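Local coordinates for YrrB protein (Bacillus subtilis, PDB 2Q7F) that is a monomeric TPR protein that could mediate complex formation among RNA sulfuration components, RNA processing components and aminoacyl-tRNA synthetases, at residues Gly125-Val136 / Ala144-Leu154; Met174-Phe182 / Ala195-Lys206. All blocks are in the same frame, centred on the assembly; numbering follows the deposited sequence.

Contact 1 of 2, residues Gly125-Val136 / Ala144-Leu154; sequences GDLFYMLGTVLV and ALPYLQRAVEL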
loop_
_atom_site.group_PDB
_atom_site.type_symbol
_atom_site.label_atom_id
_atom_site.label_comp_id
_atom_site.label_asym_id
_atom_site.label_seq_id
_atom_site.Cartn_x
_atom_site.Cartn_y
_atom_site.Cartn_z
ATOM N N GLY A 125 3.619 3.753 -9.458
ATOM C CA GLY A 125 3.304 4.215 -8.114
ATOM C C GLY A 125 2.424 3.253 -7.350
ATOM O O GLY A 125 2.681 2.965 -6.181
ATOM N N ASP A 126 1.393 2.749 -8.018
ATOM C CA ASP A 126 0.438 1.859 -7.379
ATOM C C ASP A 126 1.083 0.564 -6.894
ATOM O O ASP A 126 0.812 0.115 -5.768
ATOM C CB ASP A 126 -0.710 1.547 -8.339
ATOM C CG ASP A 126 -1.597 2.747 -8.588
ATOM O OD1 ASP A 126 -2.502 2.644 -9.442
ATOM O OD2 ASP A 126 -1.395 3.794 -7.932
ATOM N N LEU A 127 1.937 -0.019 -7.742
ATOM C CA LEU A 127 2.595 -1.267 -7.410
ATOM C C LEU A 127 3.555 -1.104 -6.249
ATOM O O LEU A 127 3.553 -1.925 -5.329
ATOM C CB LEU A 127 3.331 -1.866 -8.608
ATOM C CG LEU A 127 4.210 -3.089 -8.275
ATOM C CD1 LEU A 127 3.394 -4.335 -7.824
ATOM C CD2 LEU A 127 5.138 -3.438 -9.430
ATOM N N PHE A 128 4.382 -0.060 -6.296
ATOM C CA PHE A 128 5.322 0.183 -5.214
ATOM C C PHE A 128 4.574 0.417 -3.903
ATOM O O PHE A 128 5.043 0.025 -2.826
ATOM C CB PHE A 128 6.253 1.353 -5.534
ATOM C CG PHE A 128 7.228 1.068 -6.648
ATOM C CD1 PHE A 128 7.918 -0.141 -6.702
ATOM C CD2 PHE A 128 7.475 2.023 -7.640
ATOM C CE1 PHE A 128 8.819 -0.409 -7.739
ATOM C CE2 PHE A 128 8.383 1.768 -8.678
ATOM C CZ PHE A 128 9.055 0.551 -8.724
ATOM N N TYR A 129 3.395 1.024 -4.016
ATOM C CA TYR A 129 2.541 1.289 -2.868
ATOM C C TYR A 129 1.988 -0.001 -2.270
ATOM O O TYR A 129 2.144 -0.252 -1.074
ATOM C CB TYR A 129 1.392 2.236 -3.238
ATOM C CG TYR A 129 0.408 2.431 -2.105
ATOM C CD1 TYR A 129 0.723 3.255 -1.020
ATOM C CD2 TYR A 129 -0.834 1.779 -2.107
ATOM C CE1 TYR A 129 -0.166 3.429 0.030
ATOM C CE2 TYR A 129 -1.732 1.955 -1.070
ATOM C CZ TYR A 129 -1.389 2.781 0.000
ATOM O OH TYR A 129 -2.268 2.960 1.047
ATOM N N MET A 130 1.336 -0.807 -3.101
ATOM C CA MET A 130 0.723 -2.044 -2.630
ATOM C C MET A 130 1.783 -2.955 -2.020
ATOM O O MET A 130 1.560 -3.575 -0.972
ATOM C CB MET A 130 -0.018 -2.751 -3.767
ATOM C CG MET A 130 -1.225 -1.985 -4.317
ATOM S SD MET A 130 -2.498 -1.605 -3.090
ATOM C CE MET A 130 -3.172 -3.243 -2.786
ATOM N N LEU A 131 2.945 -3.010 -2.665
ATOM C CA LEU A 131 4.051 -3.811 -2.163
ATOM C C LEU A 131 4.573 -3.232 -0.851
ATOM O O LEU A 131 4.670 -3.947 0.139
ATOM C CB LEU A 131 5.171 -3.953 -3.203
ATOM C CG LEU A 131 6.409 -4.766 -2.820
ATOM C CD1 LEU A 131 6.062 -6.179 -2.289
ATOM C CD2 LEU A 131 7.363 -4.840 -4.016
ATOM N N GLY A 132 4.879 -1.940 -0.844
ATOM C CA GLY A 132 5.302 -1.265 0.374
ATOM C C GLY A 132 4.364 -1.576 1.526
ATOM O O GLY A 132 4.788 -2.085 2.568
ATOM N N THR A 133 3.079 -1.309 1.327
ATOM C CA THR A 133 2.104 -1.458 2.405
ATOM C C THR A 133 1.964 -2.906 2.891
ATOM O O THR A 133 1.865 -3.165 4.093
ATOM C CB THR A 133 0.742 -0.885 2.012
ATOM O OG1 THR A 133 0.943 0.386 1.385
ATOM C CG2 THR A 133 -0.123 -0.683 3.260
ATOM N N VAL A 134 1.971 -3.840 1.952
ATOM C CA VAL A 134 1.891 -5.248 2.294
ATOM C C VAL A 134 3.141 -5.669 3.069
ATOM O O VAL A 134 3.057 -6.435 4.030
ATOM C CB VAL A 134 1.617 -6.114 1.028
ATOM C CG1 VAL A 134 2.110 -7.542 1.194
ATOM C CG2 VAL A 134 0.117 -6.091 0.706
ATOM N N LEU A 135 4.293 -5.137 2.679
ATOM C CA LEU A 135 5.520 -5.402 3.401
ATOM C C LEU A 135 5.441 -4.894 4.839
ATOM O O LEU A 135 6.078 -5.454 5.727
ATOM C CB LEU A 135 6.709 -4.799 2.671
ATOM C CG LEU A 135 7.212 -5.664 1.525
ATOM C CD1 LEU A 135 8.153 -4.863 0.682
ATOM C CD2 LEU A 135 7.894 -6.925 2.046
ATOM N N VAL A 136 4.642 -3.849 5.054
ATOM C CA VAL A 136 4.396 -3.313 6.388
ATOM C C VAL A 136 3.569 -4.290 7.230
ATOM O O VAL A 136 3.978 -4.654 8.345
ATOM C CB VAL A 136 3.726 -1.909 6.331
ATOM C CG1 VAL A 136 3.151 -1.504 7.696
ATOM C CG2 VAL A 136 4.718 -0.861 5.829
ATOM N N ALA A 144 9.913 -2.631 3.175
ATOM C CA ALA A 144 8.889 -1.731 2.624
ATOM C C ALA A 144 9.500 -0.412 2.193
ATOM O O ALA A 144 9.060 0.214 1.226
ATOM C CB ALA A 144 7.801 -1.471 3.659
ATOM N N LEU A 145 10.530 -0.019 2.937
ATOM C CA LEU A 145 11.122 1.312 2.896
ATOM C C LEU A 145 11.500 1.809 1.492
ATOM O O LEU A 145 11.051 2.885 1.098
ATOM C CB LEU A 145 12.309 1.368 3.858
ATOM C CG LEU A 145 12.668 2.688 4.531
ATOM C CD1 LEU A 145 11.588 3.162 5.483
ATOM C CD2 LEU A 145 13.974 2.509 5.281
ATOM N N PRO A 146 12.318 1.041 0.738
ATOM C CA PRO A 146 12.711 1.498 -0.601
ATOM C C PRO A 146 11.559 1.654 -1.601
ATOM O O PRO A 146 11.623 2.533 -2.473
ATOM C CB PRO A 146 13.692 0.419 -1.073
ATOM C CG PRO A 146 13.377 -0.772 -0.254
ATOM C CD PRO A 146 12.961 -0.241 1.077
ATOM N N TYR A 147 10.531 0.811 -1.480
ATOM C CA TYR A 147 9.383 0.857 -2.392
ATOM C C TYR A 147 8.431 1.972 -1.996
ATOM O O TYR A 147 7.882 2.645 -2.859
ATOM C CB TYR A 147 8.634 -0.484 -2.430
ATOM C CG TYR A 147 9.511 -1.681 -2.712
ATOM C CD1 TYR A 147 10.130 -1.850 -3.958
ATOM C CD2 TYR A 147 9.715 -2.653 -1.734
ATOM C CE1 TYR A 147 10.943 -2.955 -4.212
ATOM C CE2 TYR A 147 10.516 -3.763 -1.979
ATOM C CZ TYR A 147 11.131 -3.909 -3.223
ATOM O OH TYR A 147 11.936 -5.009 -3.454
ATOM N N LEU A 148 8.224 2.152 -0.690
ATOM C CA LEU A 148 7.430 3.271 -0.189
ATOM C C LEU A 148 8.075 4.607 -0.523
ATOM O O LEU A 148 7.376 5.565 -0.859
ATOM C CB LEU A 148 7.210 3.173 1.317
ATOM C CG LEU A 148 6.107 2.225 1.768
ATOM C CD1 LEU A 148 6.022 2.225 3.286
ATOM C CD2 LEU A 148 4.764 2.587 1.139
ATOM N N GLN A 149 9.404 4.660 -0.423
ATOM C CA GLN A 149 10.164 5.850 -0.797
ATOM C C GLN A 149 9.868 6.195 -2.244
ATOM O O GLN A 149 9.664 7.360 -2.594
ATOM C CB GLN A 149 11.676 5.628 -0.618
ATOM C CG GLN A 149 12.517 6.881 -0.893
ATOM C CD GLN A 149 14.006 6.673 -0.662
ATOM O OE1 GLN A 149 14.662 5.910 -1.381
ATOM N NE2 GLN A 149 14.551 7.363 0.337
ATOM N N ARG A 150 9.836 5.156 -3.069
ATOM C CA ARG A 150 9.666 5.306 -4.493
ATOM C C ARG A 150 8.272 5.812 -4.844
ATOM O O ARG A 150 8.140 6.728 -5.651
ATOM C CB ARG A 150 9.981 3.990 -5.197
ATOM C CG ARG A 150 10.165 4.107 -6.697
ATOM C CD ARG A 150 11.127 5.214 -7.092
ATOM N NE ARG A 150 11.006 5.464 -8.516
ATOM C CZ ARG A 150 11.424 6.563 -9.134
ATOM N NH1 ARG A 150 12.002 7.545 -8.452
ATOM N NH2 ARG A 150 11.253 6.672 -10.443
ATOM N N ALA A 151 7.246 5.225 -4.223
ATOM C CA ALA A 151 5.848 5.630 -4.421
ATOM C C ALA A 151 5.621 7.123 -4.167
ATOM O O ALA A 151 4.856 7.773 -4.878
ATOM C CB ALA A 151 4.923 4.802 -3.525
ATOM N N VAL A 152 6.273 7.648 -3.134
ATOM C CA VAL A 152 6.238 9.070 -2.848
ATOM C C VAL A 152 6.888 9.820 -4.008
ATOM O O VAL A 152 6.265 10.690 -4.601
ATOM C CB VAL A 152 6.923 9.408 -1.503
ATOM C CG1 VAL A 152 7.001 10.917 -1.303
ATOM C CG2 VAL A 152 6.175 8.743 -0.354
ATOM N N GLU A 153 8.120 9.456 -4.353
ATOM C CA GLU A 153 8.824 10.094 -5.470
ATOM C C GLU A 153 7.967 10.138 -6.731
ATOM O O GLU A 153 7.812 11.195 -7.345
ATOM C CB GLU A 153 10.151 9.390 -5.757
ATOM C CG GLU A 153 11.180 9.559 -4.653
ATOM C CD GLU A 153 12.428 8.713 -4.858
ATOM O OE1 GLU A 153 12.744 8.351 -6.018
ATOM O OE2 GLU A 153 13.101 8.417 -3.844
ATOM N N LEU A 154 7.392 8.992 -7.089
ATOM C CA LEU A 154 6.586 8.867 -8.308
ATOM C C LEU A 154 5.221 9.550 -8.226
ATOM O O LEU A 154 4.533 9.689 -9.234
ATOM C CB LEU A 154 6.411 7.393 -8.693
ATOM C CG LEU A 154 7.564 6.711 -9.431
ATOM C CD1 LEU A 154 7.157 5.284 -9.793
ATOM C CD2 LEU A 154 7.978 7.486 -10.675
#
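G132 and A144 bring the backbones of helices 125-136 and 144-154 close, their CA atoms 4.3 Å apart, where the two run antiparallel at 147° with axes 7.9 Å apart; this is the helical hairpin of TPR repeat 4. A glycine suits this point because L148 lays its CG on G132 CA, and a CB there would run into L148 CD2. A144, with no more than a methyl, brings its CB to 3.3 Å from G132 O. Two aromatic knobs fill holes in the opposite helix. F128 sits among Y147, R150, A151 and L154: R150 CB lies over one ring face, R150 CG comes to 3.5 Å from F128 CD2, and L154 CD1 meets the ring edge. Y147, with CG anti to its carbonyl carbon (chi1 -52°), extends its ring to L131 and L135: L131 CD2 stands 3.7 Å from the centroid, a CH-pi contact almost on the normal, and L135 CD1 is 3.6 Å from Y147 CD2. Were Y147 replaced by an alanine, both leucine methyls would probably lose their aromatic partner. Beyond the pair, Y147 also touches L118 of helix 107-120, M130 and V134 pack on helix 91-103, and L145, Q149 and V152 face helix 159-172.

Contact 2 of 2, residues Met174-Phe182 / Ala195-Lys206; sequences MLDEALSQF and AFYNAGVTYAYK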
loop_
_atom_site.group_PDB
_atom_site.type_symbol
_atom_site.label_atom_id
_atom_site.label_comp_id
_atom_site.label_asym_id
_atom_site.label_seq_id
_atom_site.Cartn_x
_atom_site.Cartn_y
_atom_site.Cartn_z
ATOM N N MET A 174 15.425 6.297 11.301
ATOM C CA MET A 174 15.499 7.531 10.531
ATOM C C MET A 174 14.333 8.428 10.940
ATOM O O MET A 174 13.311 8.481 10.256
ATOM C CB MET A 174 15.445 7.215 9.029
ATOM C CG MET A 174 16.566 6.301 8.507
ATOM S SD MET A 174 16.248 5.536 6.881
ATOM C CE MET A 174 16.624 6.883 5.752
ATOM N N LEU A 175 14.500 9.130 12.060
ATOM C CA LEU A 175 13.401 9.831 12.739
ATOM C C LEU A 175 13.114 11.238 12.241
ATOM O O LEU A 175 11.983 11.705 12.329
ATOM C CB LEU A 175 13.644 9.881 14.251
ATOM C CG LEU A 175 13.622 8.542 14.995
ATOM C CD1 LEU A 175 14.532 8.608 16.216
ATOM C CD2 LEU A 175 12.207 8.113 15.380
ATOM N N ASP A 176 14.132 11.922 11.740
ATOM C CA ASP A 176 13.972 13.314 11.324
ATOM C C ASP A 176 13.333 13.393 9.950
ATOM O O ASP A 176 12.480 14.244 9.697
ATOM C CB ASP A 176 15.315 14.038 11.366
ATOM C CG ASP A 176 16.083 13.736 12.637
ATOM O OD1 ASP A 176 16.664 12.632 12.725
ATOM O OD2 ASP A 176 16.082 14.582 13.554
ATOM N N GLU A 177 13.740 12.479 9.077
ATOM C CA GLU A 177 13.124 12.310 7.764
ATOM C C GLU A 177 11.677 11.807 7.877
ATOM O O GLU A 177 10.861 12.032 6.975
ATOM C CB GLU A 177 13.970 11.378 6.885
ATOM C CG GLU A 177 14.694 10.264 7.647
ATOM C CD GLU A 177 15.954 10.752 8.358
ATOM O OE1 GLU A 177 16.907 11.175 7.673
ATOM O OE2 GLU A 177 15.995 10.710 9.606
ATOM N N ALA A 178 11.362 11.139 8.988
ATOM C CA ALA A 178 9.986 10.738 9.279
ATOM C C ALA A 178 9.141 11.980 9.485
ATOM O O ALA A 178 8.079 12.126 8.875
ATOM C CB ALA A 178 9.928 9.838 10.505
ATOM N N LEU A 179 9.641 12.881 10.331
ATOM C CA LEU A 179 8.997 14.169 10.601
ATOM C C LEU A 179 8.880 15.017 9.339
ATOM O O LEU A 179 7.869 15.683 9.132
ATOM C CB LEU A 179 9.756 14.927 11.685
ATOM C CG LEU A 179 9.763 14.263 13.061
ATOM C CD1 LEU A 179 10.929 14.791 13.863
ATOM C CD2 LEU A 179 8.437 14.460 13.814
ATOM N N SER A 180 9.916 14.974 8.500
ATOM C CA SER A 180 9.868 15.582 7.169
ATOM C C SER A 180 8.613 15.139 6.431
ATOM O O SER A 180 7.857 15.970 5.922
ATOM C CB SER A 180 11.106 15.207 6.346
ATOM O OG SER A 180 12.284 15.664 6.973
ATOM N N GLN A 181 8.391 13.828 6.401
ATOM C CA GLN A 181 7.238 13.263 5.710
ATOM C C GLN A 181 5.917 13.542 6.435
ATOM O O GLN A 181 4.958 13.994 5.804
ATOM C CB GLN A 181 7.426 11.764 5.428
ATOM C CG GLN A 181 8.621 11.423 4.535
ATOM C CD GLN A 181 8.528 12.016 3.137
ATOM O OE1 GLN A 181 7.465 12.456 2.698
ATOM N NE2 GLN A 181 9.655 12.031 2.427
ATOM N N PHE A 182 5.870 13.302 7.748
ATOM C CA PHE A 182 4.661 13.606 8.536
ATOM C C PHE A 182 4.183 15.052 8.331
ATOM O O PHE A 182 2.977 15.301 8.250
ATOM C CB PHE A 182 4.859 13.335 10.035
ATOM C CG PHE A 182 5.039 11.878 10.389
ATOM C CD1 PHE A 182 4.301 10.882 9.756
ATOM C CD2 PHE A 182 5.937 11.504 11.389
ATOM C CE1 PHE A 182 4.472 9.537 10.095
ATOM C CE2 PHE A 182 6.110 10.165 11.734
ATOM C CZ PHE A 182 5.374 9.180 11.086
ATOM N N ALA A 195 -1.291 11.383 11.456
ATOM C CA ALA A 195 0.027 11.931 11.153
ATOM C C ALA A 195 0.557 12.691 12.354
ATOM O O ALA A 195 1.665 12.417 12.820
ATOM C CB ALA A 195 -0.026 12.836 9.930
ATOM N N PHE A 196 -0.248 13.629 12.863
ATOM C CA PHE A 196 0.107 14.391 14.063
ATOM C C PHE A 196 0.466 13.478 15.240
ATOM O O PHE A 196 1.447 13.726 15.942
ATOM C CB PHE A 196 -1.010 15.368 14.448
ATOM C CG PHE A 196 -0.938 16.693 13.727
ATOM C CD1 PHE A 196 -1.936 17.069 12.831
ATOM C CD2 PHE A 196 0.125 17.570 13.953
ATOM C CE1 PHE A 196 -1.873 18.293 12.168
ATOM C CE2 PHE A 196 0.195 18.789 13.293
ATOM C CZ PHE A 196 -0.804 19.150 12.400
ATOM N N TYR A 197 -0.314 12.416 15.432
ATOM C CA TYR A 197 -0.060 11.461 16.511
ATOM C C TYR A 197 1.276 10.762 16.325
ATOM O O TYR A 197 2.068 10.657 17.267
ATOM C CB TYR A 197 -1.183 10.424 16.612
ATOM C CG TYR A 197 -0.772 9.163 17.345
ATOM C CD1 TYR A 197 -0.632 9.151 18.739
ATOM C CD2 TYR A 197 -0.515 7.985 16.643
ATOM C CE1 TYR A 197 -0.250 7.993 19.414
ATOM C CE2 TYR A 197 -0.134 6.829 17.304
ATOM C CZ TYR A 197 -0.005 6.838 18.686
ATOM O OH TYR A 197 0.372 5.685 19.326
ATOM N N ASN A 198 1.516 10.281 15.110
ATOM C CA ASN A 198 2.757 9.580 14.792
ATOM C C ASN A 198 3.975 10.501 14.813
ATOM O O ASN A 198 5.091 10.059 15.100
ATOM C CB ASN A 198 2.629 8.832 13.460
ATOM C CG ASN A 198 1.772 7.583 13.580
ATOM O OD1 ASN A 198 2.239 6.541 14.032
ATOM N ND2 ASN A 198 0.508 7.687 13.178
ATOM N N ALA A 199 3.748 11.780 14.515
ATOM C CA ALA A 199 4.758 12.816 14.694
ATOM C C ALA A 199 5.041 12.958 16.181
ATOM O O ALA A 199 6.195 12.993 16.607
ATOM C CB ALA A 199 4.281 14.142 14.111
ATOM N N GLY A 200 3.966 13.009 16.962
ATOM C CA GLY A 200 4.053 13.090 18.411
ATOM C C GLY A 200 4.895 11.972 18.982
ATOM O O GLY A 200 5.722 12.204 19.860
ATOM N N VAL A 201 4.696 10.762 18.467
ATOM C CA VAL A 201 5.421 9.582 18.946
ATOM C C VAL A 201 6.885 9.611 18.515
ATOM O O VAL A 201 7.760 9.124 19.237
ATOM C CB VAL A 201 4.740 8.273 18.489
ATOM C CG1 VAL A 201 5.554 7.052 18.919
ATOM C CG2 VAL A 201 3.334 8.185 19.058
ATOM N N THR A 202 7.146 10.192 17.345
ATOM C CA THR A 202 8.510 10.302 16.831
ATOM C C THR A 202 9.354 11.177 17.754
ATOM O O THR A 202 10.447 10.780 18.162
ATOM C CB THR A 202 8.548 10.843 15.376
ATOM O OG1 THR A 202 7.973 9.875 14.490
ATOM C CG2 THR A 202 9.979 11.130 14.934
ATOM N N TYR A 203 8.826 12.354 18.091
ATOM C CA TYR A 203 9.503 13.301 18.982
ATOM C C TYR A 203 9.853 12.693 20.342
ATOM O O TYR A 203 10.884 13.029 20.922
ATOM C CB TYR A 203 8.666 14.568 19.174
ATOM C CG TYR A 203 8.812 15.612 18.079
ATOM C CD1 TYR A 203 10.063 16.148 17.749
ATOM C CD2 TYR A 203 7.691 16.091 17.401
ATOM C CE1 TYR A 203 10.191 17.119 16.749
ATOM C CE2 TYR A 203 7.807 17.060 16.405
ATOM C CZ TYR A 203 9.056 17.569 16.084
ATOM O OH TYR A 203 9.156 18.526 15.102
ATOM N N ALA A 204 8.998 11.801 20.841
ATOM C CA ALA A 204 9.269 11.066 22.080
ATOM C C ALA A 204 10.579 10.263 22.016
ATOM O O ALA A 204 11.359 10.252 22.972
ATOM C CB ALA A 204 8.098 10.159 22.421
ATOM N N TYR A 205 10.813 9.608 20.879
ATOM C CA TYR A 205 12.036 8.852 20.633
ATOM C C TYR A 205 13.226 9.773 20.359
ATOM O O TYR A 205 14.382 9.342 20.421
ATOM C CB TYR A 205 11.828 7.879 19.470
ATOM C CG TYR A 205 11.106 6.603 19.855
ATOM C CD1 TYR A 205 9.737 6.603 20.126
ATOM C CD2 TYR A 205 11.793 5.393 19.944
ATOM C CE1 TYR A 205 9.072 5.431 20.483
ATOM C CE2 TYR A 205 11.137 4.213 20.296
ATOM C CZ TYR A 205 9.781 4.242 20.565
ATOM O OH TYR A 205 9.130 3.085 20.915
ATOM N N LYS A 206 12.933 11.037 20.055
ATOM C CA LYS A 206 13.956 12.079 19.915
ATOM C C LYS A 206 14.298 12.718 21.267
ATOM O O LYS A 206 15.186 13.581 21.352
ATOM C CB LYS A 206 13.487 13.160 18.942
ATOM C CG LYS A 206 13.633 12.802 17.477
ATOM C CD LYS A 206 13.123 13.926 16.578
ATOM C CE LYS A 206 13.950 15.208 16.697
ATOM N NZ LYS A 206 15.315 15.067 16.124
#
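Two successive tetratricopeptide repeats meet here: helix 176-182 belongs to TPR repeat 5 and helix 195-205 to TPR repeat 6, so the contact joins neighbouring units of the superhelical stack. The segments run antiparallel at 161°, and the 9.8 Å between their axes leaves room for large side chains. F182 fills much of it, a knob in the hole formed by A195, N198, A199 and T202. With CG anti to its own carbonyl carbon (chi1 -67°), the ring reaches across helix 195-205, one face turned to A199 N and A195 O. The small A195 and A199 suit this side because they let the ring approach the backbone, F182 CD2 coming within 3.7 Å of A199 CA. N198 offers its CB off-centre to the same ring, while its amide nitrogen turns away to bond D194 O. One turn earlier, L179 sends its two methyls different ways: CD2 stands over a face of the Y203 ring, 3.9 Å from its centroid, and CD1 meets K206 CD at 3.6 Å. T202 CG2 lies between L175 and L179, 3.7 Å from L179 CG; threonine suits the place because its methyl packs on the leucines while its hydroxyl bonds within its own helix. At the solvent-exposed end the long K206 chain, bent at its last two torsions, brings NZ to D176 OD2 at 2.7 Å, a salt bridge on the syn side of the carboxylate but 31° out of its plane. A178 and T202 both touch A170 of helix 159-172, so that helix packs against both segments. The hydroxyl OG1 of T202 bonds N198 O at 3.0 Å, sharing that carbonyl with T202 N from the opposite face of its plane, and also meets the F182 ring at its edge, 3.3 Å from CE2.

Overall arrangement
Contact 1 precedes contact 2 along the chain, closing before the other opens, and their centres lie about 19 Å apart. Contact 1 is formed within TPR repeat 4, near the middle of the chain, whereas contact 2, its centre about 20 Å from that of the chain, joins repeats 5 and 6. Helix 159-172 stands between them: L145, Q149 and V152 of contact 1 touch it, as do A178, N198 and T202 of contact 2. The contacts also meet directly, where L145 CD2 packs against M174 SD at 4.1 Å. Pairing within a repeat and packing between repeats thus alternate to build the elongated all-helical solenoid of this monomer.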